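Local coordinates for protein carboxynorspermidine decarboxylase (Campylobacter jejuni subsp. jejuni 81116, PDB 3N29) that probably catalyses the pyridoxal-phosphate-dependent decarboxylation of carboxynorspermidine to norspermidine, within the beta/alpha-barrel-fold family of basic amino acid decarboxylases, at residues Leu281-Val286 and Ile297-Ser301; Gly346-Leu350 and Phe386-Arg390. All coordinates share one frame; numbering follows the deposited sequence.

Interaction 1: Leu281-Val286 and Ile297-Ser301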
ATOM      1  N   LEU A 281     -15.543  -1.117  -7.007  1.00  7.54           N
ATOM      2  CA  LEU A 281     -14.502  -1.467  -7.843  1.00  5.20           C
ATOM      3  C   LEU A 281     -14.925  -2.636  -8.731  1.00  7.55           C
ATOM      4  O   LEU A 281     -15.310  -3.713  -8.213  1.00  6.98           O
ATOM      5  CB  LEU A 281     -13.277  -1.816  -7.001  1.00  5.23           C
ATOM      6  CG  LEU A 281     -12.083  -2.508  -7.650  1.00  4.96           C
ATOM      7  CD1 LEU A 281     -11.473  -1.651  -8.706  1.00  6.50           C
ATOM      8  CD2 LEU A 281     -11.021  -2.983  -6.569  1.00  5.87           C
ATOM      9  N   VAL A 282     -14.841  -2.456 -10.068  1.00  6.14           N
ATOM     10  CA  VAL A 282     -15.336  -3.386 -11.033  1.00  6.00           C
ATOM     11  C   VAL A 282     -14.193  -4.080 -11.706  1.00  4.68           C
ATOM     12  O   VAL A 282     -13.262  -3.405 -12.169  1.00  5.12           O
ATOM     13  CB  VAL A 282     -16.227  -2.676 -12.099  1.00  7.65           C
ATOM     14  CG1 VAL A 282     -16.748  -3.781 -13.064  1.00  5.49           C
ATOM     15  CG2 VAL A 282     -17.340  -1.923 -11.368  1.00 13.17           C
ATOM     16  N   ALA A 283     -14.200  -5.399 -11.744  1.00  4.60           N
ATOM     17  CA  ALA A 283     -13.081  -6.169 -12.279  1.00  4.70           C
ATOM     18  C   ALA A 283     -13.680  -7.214 -13.166  1.00  5.47           C
ATOM     19  O   ALA A 283     -14.908  -7.458 -13.111  1.00  6.52           O
ATOM     20  CB  ALA A 283     -12.326  -6.825 -11.091  1.00  5.00           C
ATOM     21  N   SER A 284     -12.880  -7.825 -14.008  1.00  3.96           N
ATOM     22  CA  SER A 284     -13.335  -8.932 -14.804  1.00  5.22           C
ATOM     23  C   SER A 284     -12.686 -10.248 -14.367  1.00  4.54           C
ATOM     24  O   SER A 284     -11.516 -10.251 -13.968  1.00  3.75           O
ATOM     25  CB  SER A 284     -12.916  -8.685 -16.299  1.00  7.26           C
ATOM     26  OG  SER A 284     -13.632  -7.529 -16.818  1.00  8.76           O
ATOM     27  N   VAL A 285     -13.433 -11.327 -14.528  1.00  2.82           N
ATOM     28  CA  VAL A 285     -12.884 -12.692 -14.572  1.00  2.00           C
ATOM     29  C   VAL A 285     -12.023 -12.918 -15.799  1.00  2.00           C
ATOM     30  O   VAL A 285     -12.529 -12.992 -16.893  1.00  2.85           O
ATOM     31  CB  VAL A 285     -14.009 -13.752 -14.425  1.00  2.00           C
ATOM     32  CG1 VAL A 285     -13.413 -15.188 -14.339  1.00  3.32           C
ATOM     33  CG2 VAL A 285     -14.994 -13.378 -13.219  1.00  2.00           C
ATOM     34  N   VAL A 286     -10.718 -13.083 -15.607  1.00  2.00           N
ATOM     35  CA  VAL A 286      -9.803 -13.373 -16.641  1.00  2.04           C
ATOM     36  C   VAL A 286      -9.616 -14.866 -16.866  1.00  2.00           C
ATOM     37  O   VAL A 286      -9.450 -15.320 -17.984  1.00  2.00           O
ATOM     38  CB  VAL A 286      -8.449 -12.708 -16.380  1.00  2.00           C
ATOM     39  CG1 VAL A 286      -7.431 -12.995 -17.533  1.00  3.46           C
ATOM     40  CG2 VAL A 286      -8.695 -11.156 -16.179  1.00  2.00           C
ATOM     41  N   ILE A 297      -9.790 -15.967 -11.210  1.00  2.00           N
ATOM     42  CA  ILE A 297      -8.671 -15.040 -11.159  1.00  2.00           C
ATOM     43  C   ILE A 297      -9.117 -13.762 -11.878  1.00  2.00           C
ATOM     44  O   ILE A 297      -9.454 -13.805 -13.060  1.00  2.00           O
ATOM     45  CB  ILE A 297      -7.501 -15.621 -11.841  1.00  2.00           C
ATOM     46  CG1 ILE A 297      -7.136 -16.962 -11.155  1.00  2.00           C
ATOM     47  CG2 ILE A 297      -6.325 -14.636 -11.818  1.00  2.23           C
ATOM     48  CD1 ILE A 297      -5.836 -17.693 -11.706  1.00  3.12           C
ATOM     49  N   LEU A 298      -9.112 -12.681 -11.159  1.00  2.00           N
ATOM     50  CA  LEU A 298      -9.619 -11.420 -11.645  1.00  2.12           C
ATOM     51  C   LEU A 298      -8.502 -10.507 -12.117  1.00  4.21           C
ATOM     52  O   LEU A 298      -7.313 -10.705 -11.750  1.00  5.06           O
ATOM     53  CB  LEU A 298     -10.410 -10.712 -10.585  1.00  3.00           C
ATOM     54  CG  LEU A 298     -11.397 -11.586  -9.857  1.00  2.00           C
ATOM     55  CD1 LEU A 298     -12.126 -10.754  -8.824  1.00  2.81           C
ATOM     56  CD2 LEU A 298     -12.310 -12.380 -10.836  1.00  4.18           C
ATOM     57  N   ASP A 299      -8.880  -9.383 -12.768  1.00  4.35           N
ATOM     58  CA  ASP A 299      -7.874  -8.364 -13.163  1.00  5.78           C
ATOM     59  C   ASP A 299      -7.688  -7.241 -12.158  1.00  6.64           C
ATOM     60  O   ASP A 299      -7.392  -6.055 -12.467  1.00  6.49           O
ATOM     61  CB  ASP A 299      -8.151  -7.849 -14.604  1.00  6.20           C
ATOM     62  CG  ASP A 299      -9.513  -7.142 -14.765  1.00  5.16           C
ATOM     63  OD1 ASP A 299     -10.241  -7.035 -13.797  1.00  4.26           O
ATOM     64  OD2 ASP A 299      -9.824  -6.703 -15.916  1.00  9.18           O
ATOM     65  N   THR A 300      -7.840  -7.580 -10.889  1.00  6.60           N
ATOM     66  CA  THR A 300      -7.661  -6.637  -9.837  1.00  5.57           C
ATOM     67  C   THR A 300      -6.945  -7.401  -8.720  1.00  7.70           C
ATOM     68  O   THR A 300      -6.721  -8.607  -8.826  1.00  7.04           O
ATOM     69  CB  THR A 300      -8.977  -5.983  -9.344  1.00  7.65           C
ATOM     70  OG1 THR A 300      -8.666  -4.845  -8.561  1.00  8.99           O
ATOM     71  CG2 THR A 300      -9.867  -6.916  -8.436  1.00  7.27           C
ATOM     72  N   SER A 301      -6.466  -6.659  -7.762  1.00  7.16           N
ATOM     73  CA  SER A 301      -5.634  -7.245  -6.674  1.00  9.23           C
ATOM     74  C   SER A 301      -6.072  -6.700  -5.341  1.00  9.30           C
ATOM     75  O   SER A 301      -6.269  -5.477  -5.150  1.00  9.28           O
ATOM     76  CB  SER A 301      -4.161  -6.982  -6.920  1.00  8.80           C
ATOM     77  OG  SER A 301      -3.430  -6.909  -5.717  1.00  8.02           O
TER

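Interaction 2: Gly346-Leu350 and Phe386-Arg390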
ATOM      1  N   GLY A 346      -6.701 -12.485  -7.070  1.00 14.32           N
ATOM      2  CA  GLY A 346      -6.120 -11.374  -7.811  1.00 13.39           C
ATOM      3  C   GLY A 346      -5.063 -11.762  -8.817  1.00 13.57           C
ATOM      4  O   GLY A 346      -4.657 -12.885  -8.915  1.00 11.90           O
ATOM      5  N   ASN A 347      -4.545 -10.741  -9.467  1.00 14.16           N
ATOM      6  CA  ASN A 347      -3.596 -10.847 -10.588  1.00 15.18           C
ATOM      7  C   ASN A 347      -2.121 -10.528 -10.249  1.00 14.66           C
ATOM      8  O   ASN A 347      -1.260 -10.551 -11.156  1.00 15.48           O
ATOM      9  CB  ASN A 347      -4.034 -10.058 -11.819  1.00 15.08           C
ATOM     10  CG  ASN A 347      -4.148  -8.591 -11.591  1.00 18.11           C
ATOM     11  OD1 ASN A 347      -4.094  -8.100 -10.429  1.00 15.88           O
ATOM     12  ND2 ASN A 347      -4.367  -7.848 -12.683  1.00 16.18           N
ATOM     13  N   THR A 348      -1.824 -10.256  -8.980  1.00 15.46           N
ATOM     14  CA  THR A 348      -0.449 -10.171  -8.583  1.00 15.55           C
ATOM     15  C   THR A 348       0.083 -11.581  -8.504  1.00 14.97           C
ATOM     16  O   THR A 348      -0.685 -12.580  -8.501  1.00 13.29           O
ATOM     17  CB  THR A 348      -0.217  -9.444  -7.270  1.00 17.91           C
ATOM     18  OG1 THR A 348      -0.700 -10.245  -6.201  1.00 15.70           O
ATOM     19  CG2 THR A 348      -0.929  -8.073  -7.306  1.00 20.44           C
ATOM     20  N   CYS A 349       1.401 -11.681  -8.511  1.00 14.78           N
ATOM     21  CA  CYS A 349       2.051 -12.983  -8.301  1.00 15.90           C
ATOM     22  C   CYS A 349       2.084 -13.478  -6.835  1.00 16.96           C
ATOM     23  O   CYS A 349       2.653 -14.510  -6.590  1.00 19.17           O
ATOM     24  CB  CYS A 349       3.456 -12.970  -8.976  1.00 16.18           C
ATOM     25  SG  CYS A 349       3.315 -12.653 -10.776  1.00 18.50           S
ATOM     26  N   LEU A 350       1.418 -12.846  -5.875  1.00 17.13           N
ATOM     27  CA  LEU A 350       1.506 -13.264  -4.459  1.00 18.37           C
ATOM     28  C   LEU A 350       0.531 -14.381  -4.212  1.00 18.91           C
ATOM     29  O   LEU A 350      -0.571 -14.334  -4.670  1.00 17.68           O
ATOM     30  CB  LEU A 350       1.078 -12.132  -3.482  1.00 19.27           C
ATOM     31  CG  LEU A 350       1.898 -10.851  -3.540  1.00 23.05           C
ATOM     32  CD1 LEU A 350       1.249  -9.733  -2.614  1.00 27.90           C
ATOM     33  CD2 LEU A 350       3.308 -11.188  -3.151  1.00 22.52           C
ATOM     34  N   PHE A 386       2.206  -2.157  -7.254  1.00 11.58           N
ATOM     35  CA  PHE A 386       3.008  -3.294  -6.885  1.00 12.58           C
ATOM     36  C   PHE A 386       2.875  -4.322  -7.997  1.00 13.35           C
ATOM     37  O   PHE A 386       1.763  -4.568  -8.516  1.00 13.22           O
ATOM     38  CB  PHE A 386       2.528  -3.857  -5.558  1.00 12.71           C
ATOM     39  CG  PHE A 386       3.285  -5.085  -5.089  1.00 12.95           C
ATOM     40  CD1 PHE A 386       4.675  -5.104  -5.071  1.00 15.69           C
ATOM     41  CD2 PHE A 386       2.622  -6.202  -4.660  1.00 20.06           C
ATOM     42  CE1 PHE A 386       5.370  -6.199  -4.638  1.00 14.41           C
ATOM     43  CE2 PHE A 386       3.318  -7.322  -4.228  1.00 20.12           C
ATOM     44  CZ  PHE A 386       4.680  -7.312  -4.194  1.00 16.71           C
ATOM     45  N   ASN A 387       3.986  -4.953  -8.314  1.00 12.40           N
ATOM     46  CA  ASN A 387       4.075  -6.007  -9.339  1.00 12.60           C
ATOM     47  C   ASN A 387       3.720  -5.435 -10.702  1.00 12.42           C
ATOM     48  O   ASN A 387       3.469  -6.170 -11.633  1.00 11.89           O
ATOM     49  CB  ASN A 387       3.171  -7.191  -8.992  1.00 14.06           C
ATOM     50  CG  ASN A 387       3.741  -8.537  -9.371  1.00 17.04           C
ATOM     51  OD1 ASN A 387       3.073  -9.543  -9.107  1.00 16.82           O
ATOM     52  ND2 ASN A 387       4.987  -8.587 -10.007  1.00 16.31           N
ATOM     53  N   GLY A 388       3.753  -4.107 -10.864  1.00 10.74           N
ATOM     54  CA  GLY A 388       3.397  -3.559 -12.125  1.00 11.35           C
ATOM     55  C   GLY A 388       1.961  -3.845 -12.554  1.00 12.33           C
ATOM     56  O   GLY A 388       1.663  -3.794 -13.747  1.00 11.94           O
ATOM     57  N   ILE A 389       1.051  -4.113 -11.604  1.00 12.19           N
ATOM     58  CA  ILE A 389      -0.337  -4.357 -11.964  1.00 13.33           C
ATOM     59  C   ILE A 389      -0.921  -3.061 -12.474  1.00 12.31           C
ATOM     60  O   ILE A 389      -0.758  -2.036 -11.849  1.00 10.98           O
ATOM     61  CB  ILE A 389      -1.150  -4.917 -10.786  1.00 13.17           C
ATOM     62  CG1 ILE A 389      -0.505  -6.232 -10.362  1.00 17.25           C
ATOM     63  CG2 ILE A 389      -2.584  -5.284 -11.193  1.00 16.25           C
ATOM     64  CD1 ILE A 389      -0.134  -7.155 -11.550  1.00 18.23           C
ATOM     65  N   ARG A 390      -1.667  -3.164 -13.560  1.00 12.28           N
ATOM     66  CA  ARG A 390      -2.372  -2.043 -14.111  1.00 12.88           C
ATOM     67  C   ARG A 390      -3.362  -1.491 -13.107  1.00 12.70           C
ATOM     68  O   ARG A 390      -4.194  -2.194 -12.603  1.00  9.37           O
ATOM     69  CB  ARG A 390      -3.112  -2.467 -15.402  1.00 13.69           C
ATOM     70  CG  ARG A 390      -3.779  -1.314 -16.187  1.00 20.63           C
ATOM     71  CD  ARG A 390      -4.245  -1.765 -17.671  1.00 27.89           C
ATOM     72  NE  ARG A 390      -3.737  -3.084 -18.149  1.00 32.39           N
ATOM     73  CZ  ARG A 390      -4.133  -3.686 -19.301  1.00 36.10           C
ATOM     74  NH1 ARG A 390      -4.984  -3.064 -20.100  1.00 36.69           N
ATOM     75  NH2 ARG A 390      -3.678  -4.896 -19.677  1.00 31.27           N
TER

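Interaction 1: Leu281-Val286 and Ile297-Ser301
The beta hairpin formed by strands 279-290 and 294-298 is held here where its second strand ends: Val285 and Leu298 make an antiparallel, non-hydrogen-bonded pair, with their CA atoms 4.6 Å apart. On one side of that pair Val286 N donates to Ile297 O at 2.9 Å; on the other, Asp299 N donates to Ser284 O at 3.0 Å. Ser284 O also receives a CA-H contact from Leu298. The partner bond of the same Ser284-Asp299 pair is made by a side chain instead of the carbonyl: Ser284 N reaches Asp299 OD1 at 2.8 Å, with a straight N-H path (165°), arriving from above the carboxylate plane, 42° out of it. With CG of Asp299 between its backbone N and carbonyl carbon (chi1 62°), the carboxylate is brought alongside Ala283 and Ser284. OD2 is occupied elsewhere, hydrogen-bonded to Thr44 and in a salt bridge with Lys122 of the second subunit, which probably helps to offset the carboxylate's buried charge. Val286 CG2 lies against Asp299 CB at 3.7 Å, the two side chains nearly perpendicular. On the face carrying Val285 and Leu298, Val285 CG2 touches Leu298 CD2 at 3.7 Å. Beyond the strand end, Thr300 CG2 meets the methyl of Ala283 (CB) at 3.6 Å, while its OG1 passes beside Leu281 CD2 and bonds to His305. Ser301 then N-caps helix 302-305. An aspartate thus takes over from backbone pairing as the chain leaves an antiparallel hairpin of the enzyme's mixed beta sheet.

Interaction 2: Gly346-Leu350 and Phe386-Arg390
Thr348 and Asn387 bring two irregular loops together, with CA atoms 6.2 Å apart; the second loop makes a beta turn close to type I', with Ile389 N hydrogen-bonded to Phe386 O and Asn387 and Gly388 both at positive phi. From this turn the Asn387 amide reaches across, and its OD1 accepts Cys349 N at 2.8 Å. The bond is almost linear at the hydrogen (172°), and the donor lies nearly on the extension of the CG-OD1 bond. The Asn387 chi1 of -144°, skewed from a staggered value, turns the amide to this place. Cys349 SG also lies near Asn387 OD1, at 3.5 Å, and the cysteine side chain touches a bound pyridoxal phosphate, while Phe386 and Asn387 pack on Lys77 of the second subunit. Both loops therefore belong to the dimer interface, where fold-type III decarboxylases build their active sites from two subunits. Ile389 supplies the apolar packing next to this bond: CG1 rests on Thr348 CG2 at 3.6 Å, the two side chains roughly at right angles, and CD1 lies 3.6 Å from Asn347 O. Thr348 OG1 is turned to Asp353, which it hydrogen-bonds, and weakly accepts Leu350 N. At the far end Leu350 meets the Phe386 ring at its edge, CD1 lying 3.6 Å from CE2, with Glu303 of helix 302-305 against both residues.

From the N terminus, interaction 1 comes first and closes a short hairpin, with ten residues between its segments. The chain then runs through strands 321-325 and 340-345 before interaction 2 opens; this one closes a longer loop of 35 residues that includes strands 354-360 and 369-372. The two are in series, neither nesting nor crossing. They nevertheless abut in space, because strands 294-298 and 340-345 are parallel neighbours in the mixed sheet and the loops leaving them run together: Thr300 O probably accepts a hydrogen bond from Asn347 N at 3.1 Å. Together they tie hairpin 279-298 to the loops after strand 340-345 and before strand 393-397, and both lie against the second subunit.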